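PDB 5J8N: exodeoxyribonuclease III from Methanosarcina mazei, which probably acts on double-stranded DNA as a metal-dependent 3'-5' exonuclease and as an endonuclease at apurinic or apyrimidinic sites. Local coordinates for residues S8-G13 against G245-P250; C35-K40 against S69-F74; Y135-K140 against A187-S192; K144-C149 against F225-L230. The protein carries 3 engineered substitutions. All blocks are in the same frame, centred on the assembly; numbering follows the deposited sequence.

Overall arrangement
Contacts 1 and 2 lie side by side at the magnesium site, their centres about 10 Å apart, with strands 3-10 and 33-37 as neighbours in one sheet. Each supplies one protein ligand, N12 from contact 1 and E38 from contact 2, and the metal-bound waters belong to both. Contacts 3 and 4, centres about 6 Å apart, lie beyond the centre of the chain; they share the second sheet through strands 189-191 and 218-227, and contact 3 adds the helix packed on it. The two pairs meet where C149 of contact 4 packs on S8 and on C35, with C35 SG 3.5 Å from C149 SG. Contact 3 touches neither contact 1 nor contact 2; its nearest atoms are about 9 Å from those of contact 1.

Contact 1 of 4, residues S8-G13 against G245-P250; sequences SWNVNG and GSDHCP. With MG (magnesium ion), chain B.
The magnesium ion takes N12 OD1 as a ligand at 2.1 Å, with four waters and E38 completing its shell; N12 ND2 is bonded to Y208 OH, which helps fix the amide's rotation. D247 grips two of those waters, one through each carboxylate oxygen, so it serves the metal from the second shell; its OD2 also accepts from W205. One of the two waters donates to N10 OD1 as well. The same OD1 receives the backbone N of N12 at 2.9 Å, an Asx turn that sets the bend carrying N12 to the metal. N10 lies flat on the imidazole of H248, amide and ring only 5° apart, with its CB over the ring centre; ND2 is held by D151 and H248 ND1 by D222. Behind this stack, S246 OG donates to N10 O at 2.7 Å, on a lone pair, and accepts the H248 backbone N in an ST turn. Further out, W9 NE1 reaches H248 O at 2.9 Å in the indole plane, while P250 CG sits 3.6 Å above one indole face and V11 CG1 lies over the opposite face, toward its rim. An alanine in place of W9 would remove the bond to H248 O and the surface under P250, and would probably loosen the 245-250 loop behind H248. The cluster of N10, D247 and H248 beside the metal is the predicted active centre of an AP/ExoA-family nuclease.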
loop_
_atom_site.group_PDB
_atom_site.type_symbol
_atom_site.label_atom_id
_atom_site.label_comp_id
_atom_site.label_asym_id
_atom_site.label_seq_id
_atom_site.Cartn_x
_atom_site.Cartn_y
_atom_site.Cartn_z
ATOM N N SER A 8 3.029 -6.201 0.616
ATOM C CA SER A 8 2.563 -4.944 1.152
ATOM C C SER A 8 1.380 -5.208 2.048
ATOM O O SER A 8 0.466 -5.970 1.651
ATOM C CB SER A 8 2.173 -4.045 -0.008
ATOM O OG SER A 8 1.602 -2.786 0.435
ATOM N N TRP A 9 1.365 -4.626 3.239
ATOM C CA TRP A 9 0.362 -4.995 4.204
ATOM C C TRP A 9 0.006 -3.823 5.110
ATOM O O TRP A 9 0.889 -3.310 5.810
ATOM C CB TRP A 9 0.888 -6.174 5.075
ATOM C CG TRP A 9 -0.171 -6.832 5.947
ATOM C CD1 TRP A 9 -1.542 -6.735 5.849
ATOM C CD2 TRP A 9 0.090 -7.750 7.013
ATOM N NE1 TRP A 9 -2.160 -7.570 6.814
ATOM C CE2 TRP A 9 -1.155 -8.209 7.511
ATOM C CE3 TRP A 9 1.270 -8.265 7.543
ATOM C CZ2 TRP A 9 -1.252 -9.095 8.578
ATOM C CZ3 TRP A 9 1.183 -9.181 8.583
ATOM C CH2 TRP A 9 -0.091 -9.577 9.101
ATOM N N ASN A 10 -1.279 -3.458 5.171
ATOM C CA ASN A 10 -1.744 -2.539 6.219
ATOM C C ASN A 10 -1.996 -3.367 7.472
ATOM O O ASN A 10 -2.881 -4.261 7.453
ATOM C CB ASN A 10 -3.020 -1.815 5.780
ATOM C CG ASN A 10 -3.599 -0.950 6.879
ATOM O OD1 ASN A 10 -3.564 -1.316 8.064
ATOM N ND2 ASN A 10 -4.161 0.222 6.501
ATOM N N VAL A 11 -1.167 -3.130 8.481
ATOM C CA VAL A 11 -1.130 -3.963 9.671
ATOM C C VAL A 11 -2.057 -3.507 10.774
ATOM O O VAL A 11 -2.227 -4.195 11.780
ATOM C CB VAL A 11 0.295 -4.072 10.227
ATOM C CG1 VAL A 11 1.176 -4.900 9.253
ATOM C CG2 VAL A 11 0.939 -2.743 10.515
ATOM N N ASN A 12 -2.648 -2.309 10.606
ATOM C CA ASN A 12 -3.612 -1.760 11.588
ATOM C C ASN A 12 -3.008 -1.661 13.000
ATOM O O ASN A 12 -3.677 -1.852 14.014
ATOM C CB ASN A 12 -4.949 -2.561 11.626
ATOM C CG ASN A 12 -6.141 -1.697 12.079
ATOM O OD1 ASN A 12 -6.258 -0.484 11.712
ATOM N ND2 ASN A 12 -7.069 -2.335 12.749
ATOM N N GLY A 13 -1.751 -1.221 13.030
ATOM C CA GLY A 13 -0.962 -1.094 14.227
ATOM C C GLY A 13 0.173 -2.116 14.276
ATOM O O GLY A 13 -0.057 -3.346 14.441
ATOM N N GLY A 245 -4.228 -11.319 11.168
ATOM C CA GLY A 245 -3.650 -10.409 12.157
ATOM C C GLY A 245 -4.036 -8.949 12.001
ATOM O O GLY A 245 -3.746 -8.167 12.908
ATOM N N SER A 246 -4.667 -8.621 10.899
ATOM C CA SER A 246 -5.115 -7.268 10.672
ATOM C C SER A 246 -6.495 -7.299 10.022
ATOM O O SER A 246 -6.987 -8.382 9.611
ATOM C CB SER A 246 -4.113 -6.578 9.735
ATOM O OG SER A 246 -4.542 -5.279 9.305
ATOM N N ASP A 247 -7.160 -6.156 9.901
ATOM C CA ASP A 247 -8.388 -6.117 9.091
ATOM C C ASP A 247 -8.094 -6.188 7.612
ATOM O O ASP A 247 -8.983 -6.551 6.869
ATOM C CB ASP A 247 -9.273 -4.879 9.433
ATOM C CG ASP A 247 -8.550 -3.537 9.386
ATOM O OD1 ASP A 247 -7.301 -3.428 9.390
ATOM O OD2 ASP A 247 -9.308 -2.516 9.345
ATOM N N HIS A 248 -6.882 -5.810 7.185
ATOM C CA HIS A 248 -6.435 -6.040 5.812
ATOM C C HIS A 248 -5.615 -7.330 5.746
ATOM O O HIS A 248 -5.014 -7.740 6.755
ATOM C CB HIS A 248 -5.511 -4.931 5.307
ATOM C CG HIS A 248 -6.140 -3.579 5.244
ATOM N ND1 HIS A 248 -6.348 -2.916 4.050
ATOM C CD2 HIS A 248 -6.544 -2.747 6.230
ATOM C CE1 HIS A 248 -6.861 -1.722 4.312
ATOM N NE2 HIS A 248 -7.006 -1.612 5.619
ATOM N N CYS A 249 -5.555 -7.924 4.557
ATOM C CA CYS A 249 -4.513 -8.928 4.290
ATOM C C CYS A 249 -3.497 -8.346 3.344
ATOM O O CYS A 249 -3.744 -7.326 2.702
ATOM C CB CYS A 249 -5.120 -10.238 3.717
ATOM S SG CYS A 249 -5.693 -10.104 2.007
ATOM N N PRO A 250 -2.346 -8.970 3.203
ATOM C CA PRO A 250 -1.321 -8.443 2.290
ATOM C C PRO A 250 -1.680 -8.637 0.838
ATOM O O PRO A 250 -2.496 -9.508 0.491
ATOM C CB PRO A 250 -0.057 -9.280 2.624
ATOM C CG PRO A 250 -0.343 -9.874 4.004
ATOM C CD PRO A 250 -1.839 -10.106 4.010
HETATM MG MG MG B . -6.644 0.635 10.028
HETATM O O HOH W 1 -2.834 -4.762 3.193
HETATM O O HOH W 2 -6.092 -1.063 8.943
HETATM O O HOH W 3 -8.543 -0.004 9.874
HETATM O O HOH W 4 -7.276 2.224 11.191
HETATM O O HOH W 5 -6.802 1.789 8.225
#

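Contact 2 of 4, residues C35-K40 against S69-F74; sequences CVQETK and SGVGTF. With MG (magnesium ion), chain B.
Strands 35-37 and 71-74 run antiparallel at 169°, and they are most firmly bonded at V36 and G72. This hydrogen-bonded pair is joined by V36 N to G72 O at 2.8 Å, nearly straight, and by G72 N to V36 O at 3.0 Å. With no side chain on G72, V36 CG2 settles against the glycine backbone, 3.6 Å from G72 O. On the other face of the sheet C35 and Q37 stand across from T73 and V71. C35 SG comes within 3.6 Å of T73 OG1, but Q37 and V71 pack more loosely: Q37 CG crosses V71 CG1 obliquely at 4.1 Å, and the polar ends of Q37 and T73 turn instead to N109. Looser again, the edge of the F74 ring meets V36 CG2.

Beyond Q37 the regular pairing gives way to two irregular loops that still bond through their backbones. G70 O takes the T39 backbone N from above its carbonyl plane, and S69 O takes K40 N almost along the C=O axis at 2.8 Å. T39 OG1 lies 3.4 Å from G70 CA, so close that a side chain on G70 would collide with it. The water-lined side is at the metal, reached by the buried E38, with K40 partly exposed at the margin. The backbone of E38 takes positive phi and psi. Its CG is anti to the backbone N, chi1 -161°, and the extended chain carries OE1 to the magnesium ion at 2.0 Å. OE2 accepts from a metal-bound water and from a second water that also receives S69 N. A metal-binding glutamate just past the end of a core strand belongs to the DNase I-like nuclease site, here with N12 as the other protein ligand.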
loop_
_atom_site.group_PDB
_atom_site.type_symbol
_atom_site.label_atom_id
_atom_site.label_comp_id
_atom_site.label_asym_id
_atom_site.label_seq_id
_atom_site.Cartn_x
_atom_site.Cartn_y
_atom_site.Cartn_z
ATOM N N CYS A 35 6.555 -4.131 2.738
ATOM C CA CYS A 35 6.030 -2.782 3.022
ATOM C C CYS A 35 4.885 -2.903 4.001
ATOM O O CYS A 35 3.969 -3.723 3.781
ATOM C CB CYS A 35 5.540 -2.070 1.750
ATOM S SG CYS A 35 6.894 -1.656 0.628
ATOM N N VAL A 36 4.863 -2.062 5.030
ATOM C CA VAL A 36 3.755 -2.026 5.996
ATOM C C VAL A 36 3.160 -0.630 5.992
ATOM O O VAL A 36 3.871 0.407 5.860
ATOM C CB VAL A 36 4.183 -2.468 7.406
ATOM C CG1 VAL A 36 4.531 -3.973 7.407
ATOM C CG2 VAL A 36 5.302 -1.619 7.985
ATOM N N GLN A 37 1.841 -0.581 6.130
ATOM C CA GLN A 37 1.111 0.688 6.317
ATOM C C GLN A 37 0.345 0.676 7.612
ATOM O O GLN A 37 -0.090 -0.355 8.150
ATOM C CB GLN A 37 0.158 0.987 5.161
ATOM C CG GLN A 37 0.881 0.975 3.813
ATOM C CD GLN A 37 0.888 -0.403 3.197
ATOM O OE1 GLN A 37 -0.065 -1.170 3.371
ATOM N NE2 GLN A 37 1.935 -0.730 2.456
ATOM N N GLU A 38 0.147 1.892 8.102
ATOM C CA GLU A 38 -0.564 2.162 9.346
ATOM C C GLU A 38 0.129 1.463 10.517
ATOM O O GLU A 38 -0.427 0.651 11.249
ATOM C CB GLU A 38 -2.061 1.826 9.310
ATOM C CG GLU A 38 -2.764 2.584 10.451
ATOM C CD GLU A 38 -4.205 2.347 10.553
ATOM O OE1 GLU A 38 -4.714 1.335 10.039
ATOM O OE2 GLU A 38 -4.864 3.142 11.253
ATOM N N THR A 39 1.358 1.895 10.757
ATOM C CA THR A 39 2.152 1.342 11.835
ATOM C C THR A 39 1.642 1.819 13.173
ATOM O O THR A 39 1.815 1.164 14.208
ATOM C CB THR A 39 3.641 1.729 11.720
ATOM O OG1 THR A 39 3.731 3.168 11.852
ATOM C CG2 THR A 39 4.199 1.266 10.363
ATOM N N LYS A 40 1.075 3.024 13.216
ATOM C CA LYS A 40 0.639 3.713 14.434
ATOM C C LYS A 40 1.814 3.966 15.403
ATOM O O LYS A 40 1.597 4.192 16.608
ATOM C CB LYS A 40 -0.498 2.938 15.163
ATOM C CG LYS A 40 -1.737 2.725 14.306
ATOM C CD LYS A 40 -2.846 2.027 15.130
ATOM C CE LYS A 40 -4.015 1.758 14.246
ATOM N NZ LYS A 40 -5.154 1.042 14.981
ATOM N N SER A 69 -1.381 6.614 11.607
ATOM C CA SER A 69 -0.771 6.507 10.294
ATOM C C SER A 69 0.617 5.853 10.413
ATOM O O SER A 69 0.790 4.936 11.218
ATOM C CB SER A 69 -0.768 7.912 9.668
ATOM O OG SER A 69 -0.256 7.859 8.330
ATOM N N GLY A 70 1.606 6.274 9.635
ATOM C CA GLY A 70 2.959 5.705 9.651
ATOM C C GLY A 70 3.103 4.581 8.658
ATOM O O GLY A 70 2.199 3.739 8.465
ATOM N N VAL A 71 4.247 4.556 7.971
ATOM C CA VAL A 71 4.550 3.468 7.022
ATOM C C VAL A 71 6.008 3.047 7.148
ATOM O O VAL A 71 6.833 3.821 7.650
ATOM C CB VAL A 71 4.267 3.838 5.541
ATOM C CG1 VAL A 71 2.824 4.221 5.314
ATOM C CG2 VAL A 71 5.191 4.945 5.030
ATOM N N GLY A 72 6.323 1.815 6.728
ATOM C CA GLY A 72 7.719 1.376 6.770
ATOM C C GLY A 72 7.978 0.387 5.644
ATOM O O GLY A 72 7.059 -0.285 5.142
ATOM N N THR A 73 9.240 0.320 5.265
ATOM C CA THR A 73 9.710 -0.576 4.208
ATOM C C THR A 73 10.929 -1.302 4.703
ATOM O O THR A 73 11.891 -0.725 5.165
ATOM C CB THR A 73 10.068 0.226 2.953
ATOM O OG1 THR A 73 8.869 0.800 2.456
ATOM C CG2 THR A 73 10.705 -0.651 1.859
ATOM N N PHE A 74 10.865 -2.625 4.580
ATOM C CA PHE A 74 12.003 -3.529 4.782
ATOM C C PHE A 74 12.497 -4.054 3.456
ATOM O O PHE A 74 11.684 -4.442 2.620
ATOM C CB PHE A 74 11.579 -4.749 5.618
ATOM C CG PHE A 74 11.050 -4.422 6.975
ATOM C CD1 PHE A 74 9.702 -4.039 7.144
ATOM C CD2 PHE A 74 11.870 -4.544 8.077
ATOM C CE1 PHE A 74 9.199 -3.776 8.432
ATOM C CE2 PHE A 74 11.395 -4.264 9.362
ATOM C CZ PHE A 74 10.043 -3.890 9.511
HETATM MG MG MG B . -6.644 0.635 10.028
HETATM O O HOH W 6 -4.120 5.619 11.818
HETATM O O HOH W 4 -7.276 2.224 11.191
HETATM O O HOH W 3 -8.543 -0.004 9.874
HETATM O O HOH W 2 -6.092 -1.063 8.943
HETATM O O HOH W 5 -6.802 1.789 8.225
#

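Contact 3 of 4, residues Y135-K140 against A187-S192; sequences YANALK and AGYLDS
Y189 and K140 carry this contact, reaching toward each other tip to tip between strand 189-191 and helix 119-141. The CG of Y189 is anti to its carbonyl carbon, and the ring stands nearly perpendicular to the CA-CB-CG plane at chi2 87°. That places the phenol OH against the helix, where it donates to N137 OD1 at 2.8 Å, on a lone pair of the amide oxygen. N137 keeps CG anti to its own carbonyl carbon, and its amide is nearly coplanar with the tyrosine ring, so OD1 meets the ring at its edge. A136 CB closes up beside the hydroxyl, 3.4 Å from Y189 OH.

K140 sets out with CG anti to the backbone N and then folds at chi3 and chi4, 71° and 68°. The double bend lays CD and CE against the end of the phenol, CE 3.5 Å from Y189 OH, and turns NZ onto A187 O at 3.0 Å, in the carbonyl plane. NZ also donates to a water that bridges to G188 O. The ammonium thus sits where helix 175-186 has just ended, and its positive charge probably suits the carbonyl end of that helix, where it binds A187 O; G188 leaves the helix with positive phi. A phenylalanine in place of Y189 would lose the bond to N137 OD1 and would probably leave the helix less firmly fixed to the strand. Y189 also touches L146 and I148, filling the layer between the long helix and the second sheet, as in the helix-flanked beta sandwich of DNase I-like enzymes.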
loop_
_atom_site.group_PDB
_atom_site.type_symbol
_atom_site.label_atom_id
_atom_site.label_comp_id
_atom_site.label_asym_id
_atom_site.label_seq_id
_atom_site.Cartn_x
_atom_site.Cartn_y
_atom_site.Cartn_z
ATOM N N TYR A 135 3.124 13.904 -8.353
ATOM C CA TYR A 135 4.418 13.415 -7.946
ATOM C C TYR A 135 4.837 12.215 -8.777
ATOM O O TYR A 135 5.970 12.206 -9.299
ATOM C CB TYR A 135 4.380 13.062 -6.464
ATOM C CG TYR A 135 5.671 12.614 -5.892
ATOM C CD1 TYR A 135 6.115 11.307 -6.075
ATOM C CD2 TYR A 135 6.481 13.509 -5.182
ATOM C CE1 TYR A 135 7.335 10.887 -5.522
ATOM C CE2 TYR A 135 7.691 13.093 -4.633
ATOM C CZ TYR A 135 8.091 11.765 -4.806
ATOM O OH TYR A 135 9.294 11.376 -4.248
ATOM N N ALA A 136 3.972 11.215 -8.885
ATOM C CA ALA A 136 4.309 10.025 -9.662
ATOM C C ALA A 136 4.496 10.407 -11.110
ATOM O O ALA A 136 5.474 9.953 -11.731
ATOM C CB ALA A 136 3.216 9.025 -9.474
ATOM N N ASN A 137 3.632 11.256 -11.673
ATOM C CA ASN A 137 3.768 11.601 -13.080
ATOM C C ASN A 137 5.089 12.315 -13.349
ATOM O O ASN A 137 5.684 12.119 -14.386
ATOM C CB ASN A 137 2.577 12.434 -13.527
ATOM C CG ASN A 137 1.323 11.582 -13.766
ATOM O OD1 ASN A 137 1.376 10.364 -13.805
ATOM N ND2 ASN A 137 0.192 12.247 -13.963
ATOM N N ALA A 138 5.572 13.142 -12.429
ATOM C CA ALA A 138 6.832 13.806 -12.658
ATOM C C ALA A 138 7.957 12.786 -12.723
ATOM O O ALA A 138 8.821 12.920 -13.597
ATOM C CB ALA A 138 7.083 14.881 -11.565
ATOM N N LEU A 139 7.982 11.814 -11.822
ATOM C CA LEU A 139 9.001 10.763 -11.897
ATOM C C LEU A 139 8.901 9.937 -13.209
ATOM O O LEU A 139 9.908 9.608 -13.826
ATOM C CB LEU A 139 8.935 9.813 -10.702
ATOM C CG LEU A 139 9.348 10.472 -9.371
ATOM C CD1 LEU A 139 9.170 9.456 -8.252
ATOM C CD2 LEU A 139 10.767 10.965 -9.425
ATOM N N LYS A 140 7.681 9.609 -13.592
ATOM C CA LYS A 140 7.467 8.836 -14.806
ATOM C C LYS A 140 7.949 9.617 -16.040
ATOM O O LYS A 140 8.549 9.032 -16.945
ATOM C CB LYS A 140 5.983 8.458 -14.922
ATOM C CG LYS A 140 5.738 7.368 -15.979
ATOM C CD LYS A 140 4.334 6.751 -15.775
ATOM C CE LYS A 140 3.265 7.743 -16.182
ATOM N NZ LYS A 140 3.294 7.986 -17.660
ATOM N N ALA A 187 -3.259 7.707 -16.755
ATOM C CA ALA A 187 -1.978 8.400 -16.895
ATOM C C ALA A 187 -0.836 7.461 -17.231
ATOM O O ALA A 187 0.264 7.912 -17.481
ATOM C CB ALA A 187 -1.648 9.164 -15.614
ATOM N N GLY A 188 -1.117 6.159 -17.253
ATOM C CA GLY A 188 -0.150 5.168 -17.720
ATOM C C GLY A 188 0.343 4.255 -16.616
ATOM O O GLY A 188 1.538 3.957 -16.552
ATOM N N TYR A 189 -0.565 3.774 -15.776
ATOM C CA TYR A 189 -0.219 2.875 -14.708
ATOM C C TYR A 189 -1.146 1.669 -14.793
ATOM O O TYR A 189 -2.296 1.792 -15.255
ATOM C CB TYR A 189 -0.332 3.546 -13.320
ATOM C CG TYR A 189 0.532 4.795 -13.178
ATOM C CD1 TYR A 189 0.048 6.034 -13.559
ATOM C CD2 TYR A 189 1.819 4.719 -12.603
ATOM C CE1 TYR A 189 0.823 7.155 -13.449
ATOM C CE2 TYR A 189 2.604 5.853 -12.499
ATOM C CZ TYR A 189 2.081 7.057 -12.893
ATOM O OH TYR A 189 2.845 8.206 -12.763
ATOM N N LEU A 190 -0.674 0.553 -14.244
ATOM C CA LEU A 190 -1.407 -0.719 -14.255
ATOM C C LEU A 190 -1.714 -1.188 -12.878
ATOM O O LEU A 190 -0.833 -1.140 -11.987
ATOM C CB LEU A 190 -0.571 -1.809 -14.964
ATOM C CG LEU A 190 -0.135 -1.433 -16.351
ATOM C CD1 LEU A 190 0.768 -2.549 -16.908
ATOM C CD2 LEU A 190 -1.355 -1.214 -17.248
ATOM N N ASP A 191 -2.951 -1.646 -12.652
ATOM C CA ASP A 191 -3.354 -2.333 -11.417
ATOM C C ASP A 191 -2.824 -3.777 -11.539
ATOM O O ASP A 191 -3.325 -4.597 -12.324
ATOM C CB ASP A 191 -4.885 -2.256 -11.296
ATOM C CG ASP A 191 -5.450 -2.953 -10.120
ATOM O OD1 ASP A 191 -4.778 -3.759 -9.468
ATOM O OD2 ASP A 191 -6.634 -2.707 -9.825
ATOM N N SER A 192 -1.757 -4.091 -10.823
ATOM C CA SER A 192 -1.039 -5.345 -11.118
ATOM C C SER A 192 -1.931 -6.595 -10.939
ATOM O O SER A 192 -1.840 -7.523 -11.756
ATOM C CB SER A 192 0.260 -5.456 -10.299
ATOM O OG SER A 192 -0.013 -5.515 -8.922
HETATM O O HOH W 7 3.254 5.070 -18.501
#

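Contact 4 of 4, residues K144-C149 against F225-L230; sequences KKLVIC and FVSENL
V147 and V226 point to one face of the antiparallel pair of strands 146-149 and 225-227, I148 and F225 to the other. V147 CG2 meets V226 CG1 at 4.2 Å and, more closely, L230 CD1 at 3.7 Å; L230 comes in at about a right angle to the valine from the short 3-10 turn that follows the strand. The same leucine crosses K145 squarely, its CG against K145 CB. On the reverse face the I148 and F225 side chains diverge from beta carbons 4.3 Å apart: CG of F225 is anti to its carbonyl carbon, with CD2 near I148 O, and the ring meets F184 edge to face, whereas I148 heads for F132 of helix 119-141. This hydrogen-bonded pair is closed by I148 N to F225 O and F225 N to I148 O, both close to straight. The strands belong to the second sheet of the DNase I-like beta sandwich, with strand 106-111 on the far side of 146-149 and the long helix over the I148 face. Where the pairing ends, a side chain stands in for a backbone carbonyl: S227 OG, placed between N and carbonyl carbon at chi1 48°, accepts L146 N at 2.9 Å and 174°. OG in turn donates to N229 OD1 at 2.6 Å, while N229 ND2 donates to K144 O at 3.1 Å from above the carbonyl plane. K145 CG rests beside the N229 amide, and its NZ runs on to D104 O.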
loop_
_atom_site.group_PDB
_atom_site.type_symbol
_atom_site.label_atom_id
_atom_site.label_comp_id
_atom_site.label_asym_id
_atom_site.label_seq_id
_atom_site.Cartn_x
_atom_site.Cartn_y
_atom_site.Cartn_z
ATOM N N LYS A 144 11.621 7.122 -14.799
ATOM C CA LYS A 144 11.662 6.161 -13.722
ATOM C C LYS A 144 10.701 5.034 -14.018
ATOM O O LYS A 144 9.654 5.226 -14.657
ATOM C CB LYS A 144 11.290 6.815 -12.380
ATOM C CG LYS A 144 12.226 7.902 -11.908
ATOM C CD LYS A 144 13.641 7.451 -11.847
ATOM C CE LYS A 144 14.505 8.535 -11.215
ATOM N NZ LYS A 144 15.960 8.172 -11.186
ATOM N N LYS A 145 11.015 3.863 -13.455
ATOM C CA LYS A 145 10.091 2.704 -13.379
ATOM C C LYS A 145 9.495 2.755 -12.013
ATOM O O LYS A 145 10.247 2.661 -11.033
ATOM C CB LYS A 145 10.861 1.383 -13.638
ATOM C CG LYS A 145 11.284 1.218 -15.131
ATOM C CD LYS A 145 12.794 0.985 -15.254
ATOM C CE LYS A 145 13.125 -0.497 -15.058
ATOM N NZ LYS A 145 14.580 -0.816 -14.725
ATOM N N LEU A 146 8.176 2.895 -11.906
ATOM C CA LEU A 146 7.511 3.111 -10.630
ATOM C C LEU A 146 6.729 1.923 -10.181
ATOM O O LEU A 146 5.894 1.401 -10.925
ATOM C CB LEU A 146 6.538 4.290 -10.751
ATOM C CG LEU A 146 7.289 5.610 -10.918
ATOM C CD1 LEU A 146 6.431 6.652 -11.604
ATOM C CD2 LEU A 146 7.757 6.110 -9.568
ATOM N N VAL A 147 6.926 1.535 -8.920
ATOM C CA VAL A 147 6.110 0.539 -8.248
ATOM C C VAL A 147 5.475 1.295 -7.092
ATOM O O VAL A 147 6.201 1.923 -6.300
ATOM C CB VAL A 147 6.961 -0.631 -7.725
ATOM C CG1 VAL A 147 6.093 -1.622 -6.955
ATOM C CG2 VAL A 147 7.619 -1.298 -8.852
ATOM N N ILE A 148 4.153 1.264 -6.985
ATOM C CA ILE A 148 3.441 1.962 -5.932
ATOM C C ILE A 148 2.600 0.974 -5.190
ATOM O O ILE A 148 1.675 0.374 -5.745
ATOM C CB ILE A 148 2.529 3.077 -6.501
ATOM C CG1 ILE A 148 3.385 4.049 -7.336
ATOM C CG2 ILE A 148 1.810 3.810 -5.373
ATOM C CD1 ILE A 148 2.974 4.085 -8.816
ATOM N N CYS A 149 2.897 0.781 -3.915
ATOM C CA CYS A 149 2.065 -0.194 -3.172
ATOM C C CYS A 149 1.447 0.505 -1.986
ATOM O O CYS A 149 2.019 1.432 -1.368
ATOM C CB CYS A 149 2.884 -1.388 -2.693
ATOM S SG CYS A 149 4.291 -1.035 -1.607
ATOM N N PHE A 225 0.540 -0.910 -7.955
ATOM C CA PHE A 225 0.510 -0.335 -9.290
ATOM C C PHE A 225 1.893 -0.282 -9.870
ATOM O O PHE A 225 2.880 -0.141 -9.122
ATOM C CB PHE A 225 -0.058 1.079 -9.267
ATOM C CG PHE A 225 -1.385 1.187 -8.575
ATOM C CD1 PHE A 225 -2.561 0.826 -9.246
ATOM C CD2 PHE A 225 -1.443 1.618 -7.288
ATOM C CE1 PHE A 225 -3.812 0.940 -8.590
ATOM C CE2 PHE A 225 -2.682 1.742 -6.619
ATOM C CZ PHE A 225 -3.864 1.368 -7.286
ATOM N N VAL A 226 1.981 -0.423 -11.169
ATOM C CA VAL A 226 3.288 -0.195 -11.856
ATOM C C VAL A 226 3.079 0.752 -12.999
ATOM O O VAL A 226 2.035 0.768 -13.658
ATOM C CB VAL A 226 3.951 -1.499 -12.342
ATOM C CG1 VAL A 226 4.252 -2.428 -11.125
ATOM C CG2 VAL A 226 3.104 -2.224 -13.422
ATOM N N SER A 227 4.080 1.581 -13.263
ATOM C CA SER A 227 4.078 2.329 -14.516
ATOM C C SER A 227 4.139 1.353 -15.690
ATOM O O SER A 227 4.675 0.242 -15.583
ATOM C CB SER A 227 5.249 3.304 -14.558
ATOM O OG SER A 227 6.459 2.633 -14.184
ATOM N N GLU A 228 3.570 1.770 -16.809
ATOM C CA GLU A 228 3.468 0.914 -17.988
ATOM C C GLU A 228 4.801 0.356 -18.441
ATOM O O GLU A 228 4.847 -0.757 -18.974
ATOM C CB GLU A 228 2.818 1.735 -19.144
ATOM C CG GLU A 228 2.925 1.117 -20.533
ATOM C CD GLU A 228 2.103 -0.122 -20.662
ATOM O OE1 GLU A 228 2.482 -1.004 -21.482
ATOM O OE2 GLU A 228 1.065 -0.204 -19.957
ATOM N N ASN A 229 5.874 1.140 -18.245
ATOM C CA ASN A 229 7.186 0.652 -18.672
ATOM C C ASN A 229 7.649 -0.593 -17.877
ATOM O O ASN A 229 8.587 -1.261 -18.334
ATOM C CB ASN A 229 8.264 1.741 -18.598
ATOM C CG ASN A 229 8.422 2.332 -17.207
ATOM O OD1 ASN A 229 7.880 1.842 -16.222
ATOM N ND2 ASN A 229 9.209 3.419 -17.122
ATOM N N LEU A 230 6.948 -0.981 -16.806
ATOM C CA LEU A 230 7.249 -2.220 -16.080
ATOM C C LEU A 230 6.364 -3.422 -16.467
ATOM O O LEU A 230 6.533 -4.518 -15.914
ATOM C CB LEU A 230 7.114 -1.963 -14.586
ATOM C CG LEU A 230 8.294 -1.222 -13.947
ATOM C CD1 LEU A 230 7.965 -0.864 -12.516
ATOM C CD2 LEU A 230 9.531 -2.137 -13.937
#